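Local coordinates for Protease/Reverse transcriptase/ribonuclease H (Eastern chimpanzee simian foamy virus, PDB 7KSF), which copies RNA and DNA templates into DNA and degrades RNA in RNA-DNA hybrids, and carries a protease domain that probably processes viral polyproteins, at residues E9-K14 against E30-D35. The protein carries 1 engineered substitution. Sequence-based numbering, arbitrary orientation.
Sequences EIKGTK and ESFLED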
ATOM      1  N   GLU A   9       2.223 -23.488  35.752  1.00 98.15           N
ATOM      2  CA  GLU A   9       2.615 -24.877  35.546  1.00 99.88           C
ATOM      3  C   GLU A   9       1.622 -25.786  36.261  1.00100.31           C
ATOM      4  O   GLU A   9       1.313 -25.569  37.437  1.00116.30           O
ATOM      5  CB  GLU A   9       4.035 -25.132  36.060  1.00108.14           C
ATOM      6  CG  GLU A   9       4.424 -26.595  36.113  1.00116.61           C
ATOM      7  CD  GLU A   9       5.796 -26.806  36.718  1.00127.28           C
ATOM      8  OE1 GLU A   9       6.649 -25.901  36.594  1.00128.88           O
ATOM      9  OE2 GLU A   9       6.015 -27.872  37.329  1.00120.86           O
ATOM     10  N   ILE A  10       1.123 -26.805  35.557  1.00 95.41           N
ATOM     11  CA  ILE A  10       0.128 -27.728  36.101  1.00 94.95           C
ATOM     12  C   ILE A  10       0.756 -29.080  36.439  1.00 99.02           C
ATOM     13  O   ILE A  10       0.773 -29.492  37.601  1.00 98.59           O
ATOM     14  CB  ILE A  10      -1.082 -27.882  35.147  1.00 89.49           C
ATOM     15  CG1 ILE A  10      -1.935 -29.086  35.551  1.00 87.82           C
ATOM     16  CG2 ILE A  10      -0.628 -27.991  33.703  1.00 89.81           C
ATOM     17  CD1 ILE A  10      -3.219 -29.235  34.745  1.00 86.13           C
ATOM     18  N   LYS A  11       1.283 -29.788  35.432  1.00 90.02           N
ATOM     19  CA  LYS A  11       1.965 -31.069  35.624  1.00 89.84           C
ATOM     20  C   LYS A  11       3.341 -30.997  34.954  1.00 92.25           C
ATOM     21  O   LYS A  11       3.609 -31.680  33.961  1.00105.14           O
ATOM     22  CB  LYS A  11       1.143 -32.229  35.073  1.00 87.39           C
ATOM     23  CG  LYS A  11      -0.104 -32.562  35.872  1.00 85.52           C
ATOM     24  CD  LYS A  11      -0.772 -33.827  35.346  1.00 81.96           C
ATOM     25  CE  LYS A  11      -1.976 -34.209  36.192  1.00 80.70           C
ATOM     26  NZ  LYS A  11      -2.595 -35.472  35.708  1.00 92.86           N
ATOM     27  N   GLY A  12       4.222 -30.162  35.507  1.00 93.15           N
ATOM     28  CA  GLY A  12       5.559 -30.014  34.968  1.00 94.46           C
ATOM     29  C   GLY A  12       5.623 -29.118  33.749  1.00110.30           C
ATOM     30  O   GLY A  12       6.493 -28.248  33.656  1.00124.34           O
ATOM     31  N   THR A  13       4.706 -29.321  32.808  1.00109.12           N
ATOM     32  CA  THR A  13       4.688 -28.539  31.581  1.00103.06           C
ATOM     33  C   THR A  13       4.123 -27.149  31.850  1.00108.19           C
ATOM     34  O   THR A  13       3.030 -27.014  32.405  1.00 98.05           O
ATOM     35  CB  THR A  13       3.862 -29.252  30.511  1.00107.95           C
ATOM     36  OG1 THR A  13       2.560 -29.554  31.030  1.00 91.26           O
ATOM     37  CG2 THR A  13       4.545 -30.544  30.084  1.00107.95           C
ATOM     38  N   LYS A  14       4.876 -26.122  31.466  1.00110.73           N
ATOM     39  CA  LYS A  14       4.405 -24.755  31.647  1.00104.47           C
ATOM     40  C   LYS A  14       3.204 -24.489  30.750  1.00 97.14           C
ATOM     41  O   LYS A  14       3.061 -25.068  29.671  1.00104.61           O
ATOM     42  CB  LYS A  14       5.519 -23.753  31.334  1.00 92.01           C
ATOM     43  CG  LYS A  14       6.774 -23.911  32.173  1.00 91.33           C
ATOM     44  CD  LYS A  14       7.876 -22.982  31.685  1.00101.47           C
ATOM     45  CE  LYS A  14       9.157 -23.174  32.483  1.00100.76           C
ATOM     46  NZ  LYS A  14      10.286 -22.368  31.936  1.00 88.48           N
ATOM     47  N   GLU A  30      -7.885 -30.718  28.137  1.00 94.80           N
ATOM     48  CA  GLU A  30      -8.430 -32.061  28.332  1.00 97.28           C
ATOM     49  C   GLU A  30      -7.347 -33.101  28.597  1.00 81.04           C
ATOM     50  O   GLU A  30      -7.590 -34.074  29.322  1.00 81.00           O
ATOM     51  CB  GLU A  30      -9.257 -32.463  27.103  1.00106.74           C
ATOM     52  CG  GLU A  30     -10.531 -31.651  26.904  1.00 95.42           C
ATOM     53  CD  GLU A  30     -11.276 -32.034  25.636  1.00 86.44           C
ATOM     54  OE1 GLU A  30     -10.710 -32.792  24.823  1.00107.92           O
ATOM     55  OE2 GLU A  30     -12.425 -31.572  25.452  1.00 85.88           O
ATOM     56  N   SER A  31      -6.152 -32.924  28.024  1.00 80.81           N
ATOM     57  CA  SER A  31      -5.137 -33.971  28.063  1.00 80.29           C
ATOM     58  C   SER A  31      -4.572 -34.214  29.458  1.00 80.01           C
ATOM     59  O   SER A  31      -3.877 -35.219  29.655  1.00 79.61           O
ATOM     60  CB  SER A  31      -3.995 -33.627  27.110  1.00 79.62           C
ATOM     61  OG  SER A  31      -3.218 -32.559  27.619  1.00 79.79           O
ATOM     62  N   PHE A  32      -4.841 -33.335  30.420  1.00 80.09           N
ATOM     63  CA  PHE A  32      -4.348 -33.508  31.778  1.00 83.75           C
ATOM     64  C   PHE A  32      -5.353 -34.179  32.703  1.00 80.11           C
ATOM     65  O   PHE A  32      -4.967 -34.625  33.789  1.00 81.01           O
ATOM     66  CB  PHE A  32      -3.948 -32.158  32.381  1.00 80.40           C
ATOM     67  CG  PHE A  32      -2.780 -31.514  31.699  1.00 80.76           C
ATOM     68  CD1 PHE A  32      -1.487 -31.933  31.961  1.00 81.24           C
ATOM     69  CD2 PHE A  32      -2.975 -30.477  30.805  1.00 81.08           C
ATOM     70  CE1 PHE A  32      -0.411 -31.335  31.337  1.00 82.23           C
ATOM     71  CE2 PHE A  32      -1.906 -29.874  30.179  1.00 81.32           C
ATOM     72  CZ  PHE A  32      -0.622 -30.304  30.445  1.00 81.76           C
ATOM     73  N   LEU A  33      -6.623 -34.263  32.311  1.00 81.54           N
ATOM     74  CA  LEU A  33      -7.670 -34.769  33.186  1.00 81.15           C
ATOM     75  C   LEU A  33      -8.060 -36.210  32.873  1.00 81.25           C
ATOM     76  O   LEU A  33      -9.077 -36.687  33.375  1.00 81.96           O
ATOM     77  CB  LEU A  33      -8.898 -33.861  33.103  1.00 88.64           C
ATOM     78  CG  LEU A  33      -8.603 -32.377  33.326  1.00 82.96           C
ATOM     79  CD1 LEU A  33      -9.892 -31.584  33.312  1.00 84.70           C
ATOM     80  CD2 LEU A  33      -7.852 -32.161  34.631  1.00 92.70           C
ATOM     81  N   GLU A  34      -7.268 -36.910  32.057  1.00 82.93           N
ATOM     82  CA  GLU A  34      -7.569 -38.306  31.758  1.00 84.16           C
ATOM     83  C   GLU A  34      -7.210 -39.205  32.934  1.00 86.81           C
ATOM     84  O   GLU A  34      -8.032 -40.013  33.384  1.00 83.56           O
ATOM     85  CB  GLU A  34      -6.828 -38.737  30.495  1.00 80.95           C
ATOM     86  CG  GLU A  34      -7.226 -37.954  29.257  1.00 81.72           C
ATOM     87  CD  GLU A  34      -6.296 -38.193  28.087  1.00 82.84           C
ATOM     88  OE1 GLU A  34      -5.257 -38.866  28.271  1.00 81.66           O
ATOM     89  OE2 GLU A  34      -6.601 -37.704  26.979  1.00 83.96           O
ATOM     90  N   ASP A  35      -5.984 -39.076  33.446  1.00 80.23           N
ATOM     91  CA  ASP A  35      -5.548 -39.900  34.566  1.00 79.63           C
ATOM     92  C   ASP A  35      -6.337 -39.607  35.836  1.00 79.97           C
ATOM     93  O   ASP A  35      -6.529 -40.504  36.665  1.00 84.78           O
ATOM     94  CB  ASP A  35      -4.055 -39.685  34.823  1.00 78.03           C
ATOM     95  CG  ASP A  35      -3.219 -39.829  33.567  1.00 77.49           C
ATOM     96  OD1 ASP A  35      -3.609 -40.620  32.683  1.00 77.84           O
ATOM     97  OD2 ASP A  35      -2.175 -39.150  33.467  1.00 76.41           O
TER
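In the aspartic protease domain, the turn joining antiparallel strands 6-9 and 14-19 meets the loop that follows strand 26-29, and the ring of Phe32 carries most of the contact, packed against Ile10, Lys11 and Thr13. Ile10 lies across one face. Its CG2 sits 4.1 Å from the ring centroid, only 13° off the normal, a CH-pi contact. Its other branch, with CG1 anti to the backbone N (chi1 166°) and CD1 extended beyond it, reaches the root of the phenylalanine, Ile10 CD1 to Phe32 CG 3.8 Å. Ser31 OG lies over the opposite face, toward the rim. Two groups meet the ring edge near its plane: OG1 of Thr13 comes to 3.3 Å from Phe32 CZ, and Lys11 CD to 3.9 Å from Phe32 CD1.

The side chains of Lys11 and Phe32 slide past each other in opposite directions, and the extended lysine chain carries its ammonium to the backbone of Phe32. Lys11 NZ donates to Phe32 O at 3.2 Å, lying in the carbonyl plane with a C=O...N angle of 150°. The same NZ forms a salt bridge with Glu36, the next residue of the same loop after Asp35, while Asp35 OD2 stands 4.3 Å from Lys11 NZ, near but beyond a salt bridge. Beneath, Ile10 continues onto Ile28 and Phe60, and Leu33 also packs on Ile28, tying both loops to the sheet.

The lysine thus serves both ways, its methylenes lining the aromatic edge and its charge gripped by a carbonyl and a carboxylate; the neighbouring Asp35 would be expected to favour the protonated amine further.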